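Local coordinates for protein PTS system glucose-specific EIIA component (Mycoplasma capricolum, PDB 2GPR) that relays a phosphoryl group from phospho-HPr to the IIB domain of the glucose permease, driving glucose phosphorylation as the sugar crosses the membrane, at residues L77-D82 with I122-I127; T17-D22 with A39-S44; N45-P50 with V110-V115. All blocks are in the same frame, centred on the assembly; numbering follows the deposited sequence.

Contact 1 (L77-D82 with I122-I127)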
# COMPACT_ATOMS: atom_id res chain seq x y z
N LEU A 77 -2.08 -1.87 1.92
CA LEU A 77 -1.13 -0.78 2.11
C LEU A 77 -0.88 -0.75 3.63
O LEU A 77 -1.81 -0.65 4.42
CB LEU A 77 -1.74 0.58 1.69
CG LEU A 77 -0.81 1.78 1.47
CD1 LEU A 77 -1.39 3.03 2.09
CD2 LEU A 77 0.68 1.57 1.80
N HIS A 78 0.37 -0.85 4.02
CA HIS A 78 0.73 -0.90 5.38
C HIS A 78 1.86 0.02 5.64
O HIS A 78 2.95 -0.26 5.19
CB HIS A 78 1.15 -2.32 5.64
CG HIS A 78 1.51 -2.57 7.06
ND1 HIS A 78 2.63 -1.98 7.62
CD2 HIS A 78 0.94 -3.40 7.98
CE1 HIS A 78 2.73 -2.45 8.85
NE2 HIS A 78 1.72 -3.29 9.11
N ILE A 79 1.58 1.18 6.28
CA ILE A 79 2.60 2.15 6.50
C ILE A 79 3.61 1.69 7.50
O ILE A 79 3.26 1.36 8.62
CB ILE A 79 2.10 3.53 6.84
CG1 ILE A 79 1.23 4.03 5.71
CG2 ILE A 79 3.31 4.47 7.05
CD1 ILE A 79 -0.19 3.52 5.78
N GLY A 80 4.90 1.71 7.09
CA GLY A 80 6.04 1.32 7.93
C GLY A 80 5.91 -0.09 8.50
O GLY A 80 5.27 -0.97 7.96
N LEU A 81 6.55 -0.29 9.62
CA LEU A 81 6.60 -1.52 10.33
C LEU A 81 6.25 -1.22 11.83
O LEU A 81 6.56 -0.14 12.35
CB LEU A 81 8.03 -2.12 10.18
CG LEU A 81 8.23 -3.09 9.01
CD1 LEU A 81 7.42 -2.74 7.78
CD2 LEU A 81 9.69 -3.15 8.62
N ASP A 82 5.55 -2.16 12.50
CA ASP A 82 5.11 -2.09 13.92
C ASP A 82 4.17 -0.98 14.29
O ASP A 82 3.74 -0.91 15.43
CB ASP A 82 6.16 -2.33 15.02
CG ASP A 82 6.32 -3.77 15.39
OD1 ASP A 82 5.71 -4.69 14.82
OD2 ASP A 82 7.25 -3.96 16.31
N ILE A 122 9.89 2.76 8.31
CA ILE A 122 8.76 3.42 7.64
C ILE A 122 8.56 2.90 6.21
O ILE A 122 7.67 3.32 5.50
CB ILE A 122 8.69 4.94 7.71
CG1 ILE A 122 9.89 5.58 7.04
CG2 ILE A 122 8.48 5.46 9.11
CD1 ILE A 122 9.47 6.74 6.14
N LYS A 123 9.43 2.01 5.80
CA LYS A 123 9.28 1.40 4.52
C LYS A 123 7.92 0.73 4.55
O LYS A 123 7.65 0.01 5.50
CB LYS A 123 10.37 0.38 4.35
CG LYS A 123 11.70 0.97 3.90
CD LYS A 123 12.70 -0.16 3.69
CE LYS A 123 14.11 0.18 4.12
NZ LYS A 123 14.99 -1.01 4.18
N SER A 124 7.03 1.11 3.62
CA SER A 124 5.64 0.68 3.60
C SER A 124 5.30 -0.38 2.58
O SER A 124 5.38 -0.14 1.40
CB SER A 124 4.73 1.87 3.45
OG SER A 124 4.95 2.80 4.52
N PRO A 125 4.80 -1.53 3.06
CA PRO A 125 4.48 -2.60 2.15
C PRO A 125 3.13 -2.52 1.45
O PRO A 125 2.11 -2.11 2.00
CB PRO A 125 4.65 -3.89 2.93
CG PRO A 125 5.27 -3.53 4.27
CD PRO A 125 5.25 -2.02 4.38
N ILE A 126 3.15 -2.97 0.19
CA ILE A 126 1.98 -3.05 -0.68
C ILE A 126 1.78 -4.52 -1.07
O ILE A 126 2.48 -5.05 -1.94
CB ILE A 126 2.16 -2.24 -1.99
CG1 ILE A 126 2.72 -0.85 -1.76
CG2 ILE A 126 0.84 -2.15 -2.76
CD1 ILE A 126 1.89 -0.05 -0.77
N ILE A 127 0.87 -5.21 -0.42
CA ILE A 127 0.76 -6.60 -0.78
C ILE A 127 -0.59 -6.96 -1.24
O ILE A 127 -1.57 -6.43 -0.78
CB ILE A 127 1.13 -7.52 0.37
CG1 ILE A 127 0.54 -6.99 1.66
CG2 ILE A 127 2.64 -7.69 0.55
CD1 ILE A 127 0.21 -8.16 2.59
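Ser124 holds OG anti to its own carbonyl carbon (chi1 -59°), and there the hydroxyl meets Gly80. Here regular pairing of the neighbouring antiparallel strands 74-78 and 124-130 of the IIA β-sheet gives out, though the chains stay close as far as Gly80 and Ile122; the first strand ends at His78 and continues as a loop. Gly80 N gives Ser124 OG a nearly straight hydrogen bond of 2.8 Å (162° at the hydrogen). The same OG donates to Ile122 O, 2.9 Å away, so two bonds hold the hydroxyl and tie the turn before strand 124-130 to the backbone just after His78. As in related IIA proteins, His78 is probably the residue phosphorylated on its tele nitrogen, and a ligand of a zinc ion shared with glycerol kinase. Its CG lies anti to the backbone N (chi1 -177°), and ND1 makes a weak bond to Gly80 O at 2.8 Å, consistent with phosphoryl transfer at NE2. His78 N bonds Pro125 O at 2.9 Å. His78 O has no return bond from Pro125 N, which carries no hydrogen, and proline CD sits there instead. Phe29 meets the imidazole edge-to-face. On the sheet face carrying Leu77 and Ile126, a non-hydrogen-bonded pair, the two side chains lie side by side and Leu77 CD2 touches Ile126 CD1 at 3.3 Å.

Contact 2 (T17-D22 with A39-S44)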
# COMPACT_ATOMS: atom_id res chain seq x y z
N THR A 17 10.76 5.58 -3.33
CA THR A 17 11.30 4.53 -4.14
C THR A 17 10.58 3.22 -3.94
O THR A 17 10.47 2.73 -2.82
CB THR A 17 12.74 4.26 -3.69
OG1 THR A 17 13.35 5.49 -3.40
CG2 THR A 17 13.53 3.45 -4.72
N ILE A 18 10.19 2.59 -5.01
CA ILE A 18 9.66 1.28 -4.89
C ILE A 18 10.88 0.39 -4.68
O ILE A 18 11.90 0.58 -5.33
CB ILE A 18 8.84 0.87 -6.10
CG1 ILE A 18 7.65 1.85 -6.26
CG2 ILE A 18 8.35 -0.58 -5.98
CD1 ILE A 18 6.72 1.88 -5.03
N ILE A 19 10.83 -0.46 -3.67
CA ILE A 19 11.89 -1.39 -3.34
C ILE A 19 11.18 -2.72 -3.28
O ILE A 19 9.96 -2.73 -3.39
CB ILE A 19 12.54 -1.02 -1.98
CG1 ILE A 19 11.55 -1.24 -0.82
CG2 ILE A 19 12.94 0.44 -1.94
CD1 ILE A 19 11.77 -0.24 0.30
N THR A 20 11.90 -3.83 -3.08
CA THR A 20 11.31 -5.17 -3.02
C THR A 20 10.96 -5.55 -1.61
O THR A 20 11.37 -4.86 -0.67
CB THR A 20 12.20 -6.26 -3.66
OG1 THR A 20 13.49 -6.31 -3.05
CG2 THR A 20 12.35 -6.05 -5.17
N LEU A 21 10.20 -6.64 -1.48
CA LEU A 21 9.80 -7.11 -0.19
C LEU A 21 11.00 -7.69 0.54
O LEU A 21 11.11 -7.76 1.77
CB LEU A 21 8.69 -8.17 -0.27
CG LEU A 21 7.29 -7.62 -0.54
CD1 LEU A 21 6.30 -8.78 -0.52
CD2 LEU A 21 6.86 -6.54 0.49
N ASP A 22 11.92 -8.12 -0.23
CA ASP A 22 13.09 -8.68 0.36
C ASP A 22 13.88 -7.58 1.04
O ASP A 22 14.71 -7.82 1.91
CB ASP A 22 13.91 -9.47 -0.68
CG ASP A 22 13.08 -9.92 -1.86
OD1 ASP A 22 12.28 -9.00 -2.30
OD2 ASP A 22 13.14 -11.04 -2.30
N ALA A 39 7.22 -2.67 -1.89
CA ALA A 39 7.21 -1.71 -0.81
C ALA A 39 7.63 -0.32 -1.27
O ALA A 39 7.93 -0.05 -2.42
CB ALA A 39 8.05 -2.19 0.39
N ILE A 40 7.61 0.57 -0.37
CA ILE A 40 7.90 1.87 -0.69
C ILE A 40 8.58 2.57 0.44
O ILE A 40 8.24 2.38 1.61
CB ILE A 40 6.69 2.65 -1.30
CG1 ILE A 40 7.15 3.88 -2.12
CG2 ILE A 40 5.63 3.08 -0.27
CD1 ILE A 40 6.03 4.55 -2.94
N ASN A 41 9.64 3.30 0.04
CA ASN A 41 10.39 4.20 0.87
C ASN A 41 9.73 5.57 0.72
O ASN A 41 10.00 6.31 -0.27
CB ASN A 41 11.85 4.27 0.48
CG ASN A 41 12.64 4.04 1.70
OD1 ASN A 41 12.32 4.59 2.75
ND2 ASN A 41 13.48 3.00 1.63
N PRO A 42 8.79 5.85 1.65
CA PRO A 42 8.06 7.07 1.63
C PRO A 42 8.96 8.30 1.73
O PRO A 42 9.71 8.48 2.68
CB PRO A 42 7.08 7.06 2.82
CG PRO A 42 7.48 5.88 3.68
CD PRO A 42 8.55 5.12 2.92
N LYS A 43 8.86 9.13 0.72
CA LYS A 43 9.53 10.39 0.67
C LYS A 43 8.57 11.42 1.18
O LYS A 43 9.00 12.36 1.85
CB LYS A 43 9.94 10.80 -0.71
CG LYS A 43 11.09 10.00 -1.26
CD LYS A 43 11.53 10.58 -2.59
CE LYS A 43 12.45 9.67 -3.38
NZ LYS A 43 13.83 9.73 -2.90
N SER A 44 7.29 11.27 0.79
CA SER A 44 6.20 12.19 1.20
C SER A 44 5.39 11.69 2.40
O SER A 44 5.61 10.62 2.90
CB SER A 44 5.31 12.67 0.05
OG SER A 44 4.50 11.60 -0.43
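Thr17 to Ile19 and Ala39 to Pro42 run antiparallel, their axes 4.6 Å apart at closest approach and their directions 145° apart. Thr17 with Asn41 and Ile19 with Ala39 are hydrogen-bonded pairs, and Ile18 with Ile40 is the non-hydrogen-bonded pair between them. Four backbone bonds hold this ladder. Asn41 N to Thr17 O is the straightest, 3.0 Å long with 172° at the hydrogen, and Thr17 N answers to Asn41 O. Ala39 N reaches Ile19 O at 3.1 Å, while Ile19 N bonds Ala39 O at 3.2 Å. Ala39 O also takes a CA-H...O contact from Ile18 CA at 3.3 Å.

Strand 16-19 is an outermost strand of the large antiparallel sheet of the IIA domain, and strand 36-42 beside it is the next one in sequence, reached through a long connection that includes helix 27-30. On the face of Ile18 and Ile40 the side chains cross obliquely, and Ile18 CD1 meets Ile40 CD1 at 3.5 Å. The other face carries Thr17, Ile19, Ala39 and Asn41. There Ile19 CG1 sits between the backbone N and the carbonyl carbon (chi1 67°), 3.8 Å from Ala39 CB, and its CD1 goes on to Asn41 ND2 at 3.9 Å. Lys43 extends its chain past Thr17 OG1 to a salt bridge with Glu143, whose carboxylate also hydrogen-bonds Thr17 OG1.

Contact 3 (N45-P50 with V110-V115)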
# COMPACT_ATOMS: atom_id res chain seq x y z
N ASN A 45 4.44 12.48 2.88
CA ASN A 45 3.69 12.05 4.03
C ASN A 45 2.36 11.47 3.69
O ASN A 45 1.87 10.53 4.36
CB ASN A 45 3.51 13.20 4.99
CG ASN A 45 4.78 13.98 5.07
OD1 ASN A 45 4.95 14.92 4.27
ND2 ASN A 45 5.77 13.46 5.84
N ASP A 46 1.78 12.05 2.65
CA ASP A 46 0.50 11.62 2.16
C ASP A 46 0.52 10.25 1.47
O ASP A 46 1.31 9.95 0.58
CB ASP A 46 -0.20 12.73 1.40
CG ASP A 46 -0.04 14.08 2.11
OD1 ASP A 46 -0.11 13.98 3.42
OD2 ASP A 46 0.09 15.15 1.53
N PHE A 47 -0.32 9.36 1.95
CA PHE A 47 -0.44 8.09 1.37
C PHE A 47 -1.79 8.09 0.71
O PHE A 47 -2.76 8.55 1.34
CB PHE A 47 -0.27 6.98 2.39
CG PHE A 47 1.13 6.82 2.85
CD1 PHE A 47 1.70 7.78 3.68
CD2 PHE A 47 1.88 5.71 2.47
CE1 PHE A 47 3.02 7.64 4.09
CE2 PHE A 47 3.21 5.55 2.87
CZ PHE A 47 3.79 6.55 3.64
N HIS A 48 -1.82 7.67 -0.57
CA HIS A 48 -3.03 7.69 -1.36
C HIS A 48 -3.42 6.31 -1.74
O HIS A 48 -2.61 5.44 -1.72
CB HIS A 48 -2.83 8.52 -2.66
CG HIS A 48 -2.71 9.99 -2.45
ND1 HIS A 48 -1.52 10.58 -2.09
CD2 HIS A 48 -3.65 10.98 -2.48
CE1 HIS A 48 -1.74 11.89 -1.94
NE2 HIS A 48 -3.02 12.16 -2.17
N ALA A 49 -4.64 6.12 -2.15
CA ALA A 49 -5.07 4.85 -2.62
C ALA A 49 -4.36 4.44 -3.94
O ALA A 49 -4.32 5.17 -4.94
CB ALA A 49 -6.58 4.88 -2.77
N PRO A 50 -3.86 3.22 -3.95
CA PRO A 50 -3.18 2.61 -5.10
C PRO A 50 -4.10 2.15 -6.20
O PRO A 50 -3.70 1.97 -7.32
CB PRO A 50 -2.47 1.39 -4.53
CG PRO A 50 -2.72 1.35 -3.00
CD PRO A 50 -3.51 2.59 -2.64
N VAL A 110 0.78 10.91 7.50
CA VAL A 110 1.64 10.41 8.57
C VAL A 110 2.78 11.31 9.00
O VAL A 110 3.61 11.73 8.20
CB VAL A 110 2.24 9.07 8.22
CG1 VAL A 110 3.00 8.54 9.42
CG2 VAL A 110 1.13 8.12 7.84
N ASP A 111 2.91 11.50 10.30
CA ASP A 111 4.05 12.25 10.75
C ASP A 111 5.23 11.35 10.65
O ASP A 111 5.70 10.86 11.68
CB ASP A 111 3.91 12.75 12.17
CG ASP A 111 4.97 13.74 12.56
OD1 ASP A 111 6.15 13.53 12.08
OD2 ASP A 111 4.78 14.55 13.42
N LEU A 112 5.73 11.24 9.43
CA LEU A 112 6.87 10.42 9.13
C LEU A 112 8.05 10.67 10.04
O LEU A 112 8.65 9.70 10.54
CB LEU A 112 7.25 10.46 7.64
CG LEU A 112 6.94 9.15 6.94
CD1 LEU A 112 5.54 8.68 7.29
CD2 LEU A 112 7.11 9.27 5.41
N LYS A 113 8.38 11.97 10.28
CA LYS A 113 9.50 12.29 11.18
C LYS A 113 9.30 11.68 12.53
O LYS A 113 10.22 11.12 13.10
CB LYS A 113 9.80 13.75 11.36
CG LYS A 113 10.79 14.01 12.50
CD LYS A 113 11.20 15.49 12.67
CE LYS A 113 12.03 15.78 13.91
NZ LYS A 113 13.44 15.32 13.84
N SER A 114 8.11 11.81 13.08
CA SER A 114 7.90 11.23 14.39
C SER A 114 7.93 9.73 14.34
O SER A 114 8.78 9.09 14.96
CB SER A 114 6.64 11.75 15.01
OG SER A 114 6.57 13.15 14.76
N VAL A 115 7.01 9.18 13.58
CA VAL A 115 6.89 7.74 13.43
C VAL A 115 8.18 7.02 13.19
O VAL A 115 8.41 5.94 13.71
CB VAL A 115 5.94 7.42 12.32
CG1 VAL A 115 5.65 5.95 12.35
CG2 VAL A 115 4.67 8.20 12.54
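Asn45 comes first, lying against Val110 and Leu112. Its CG is anti to its carbonyl carbon (chi1 -41°), CB stands 3.5 Å from Val110 O, and ND2 comes within 3.8 Å of Leu112 CB. The backbone link from Val110 N to Asn45 O is long and weak at 3.3 Å, and the position of the oxygen is not secure. Next, Asp46 starts away from 110-115 at CB, and its OD1 makes a weak hydrogen bond with Thr109 OG1. Here strand 46-48 pairs antiparallel with strand 106-110, which leaves the small sheet at Val110, makes an inverse gamma turn centred on Asp111 and starts helix 112-118. Asp111 is the N-cap: its OD1 accepts from Ser114 N at 2.8 Å, the N-H coming in above the carboxylate plane. Phe47, one residue on, points CB toward this strand-to-helix junction. Val110 CG2 lies obliquely to the ring, nearest CD1 at 4.2 Å, an atom modelled too close to Asn45 O, while Leu112 CD1 lies at the ring edge, near the ring plane, 4.2 Å from CE1. Beyond it, His48 ND1 hydrogen-bonds Pro13 O.

In the fold
Contact 1 touches contact 2 (centres about 9 Å apart) and contact 3 (about 10 Å), and holds the probable active-site histidine: the side chain of His78 lies about 4 Å from that of His63, its presumed partner in zinc binding and phosphoryl transfer. Contact 2 continues the same sheet outward, with strand 36-42 beside strand 124-130 and Ser124 N 2.7 Å from Ile40 O, a probable hydrogen bond. Contact 3 joins the three-stranded sheet to the start of helix 112-118. Phe47 joins all three, with CE2 3.7 Å from Ser124 OG and CZ 3.4 Å from Pro42 CB. Its side chain is about 9 Å from that of His78, as is that of Ala39, so neither touches that histidine.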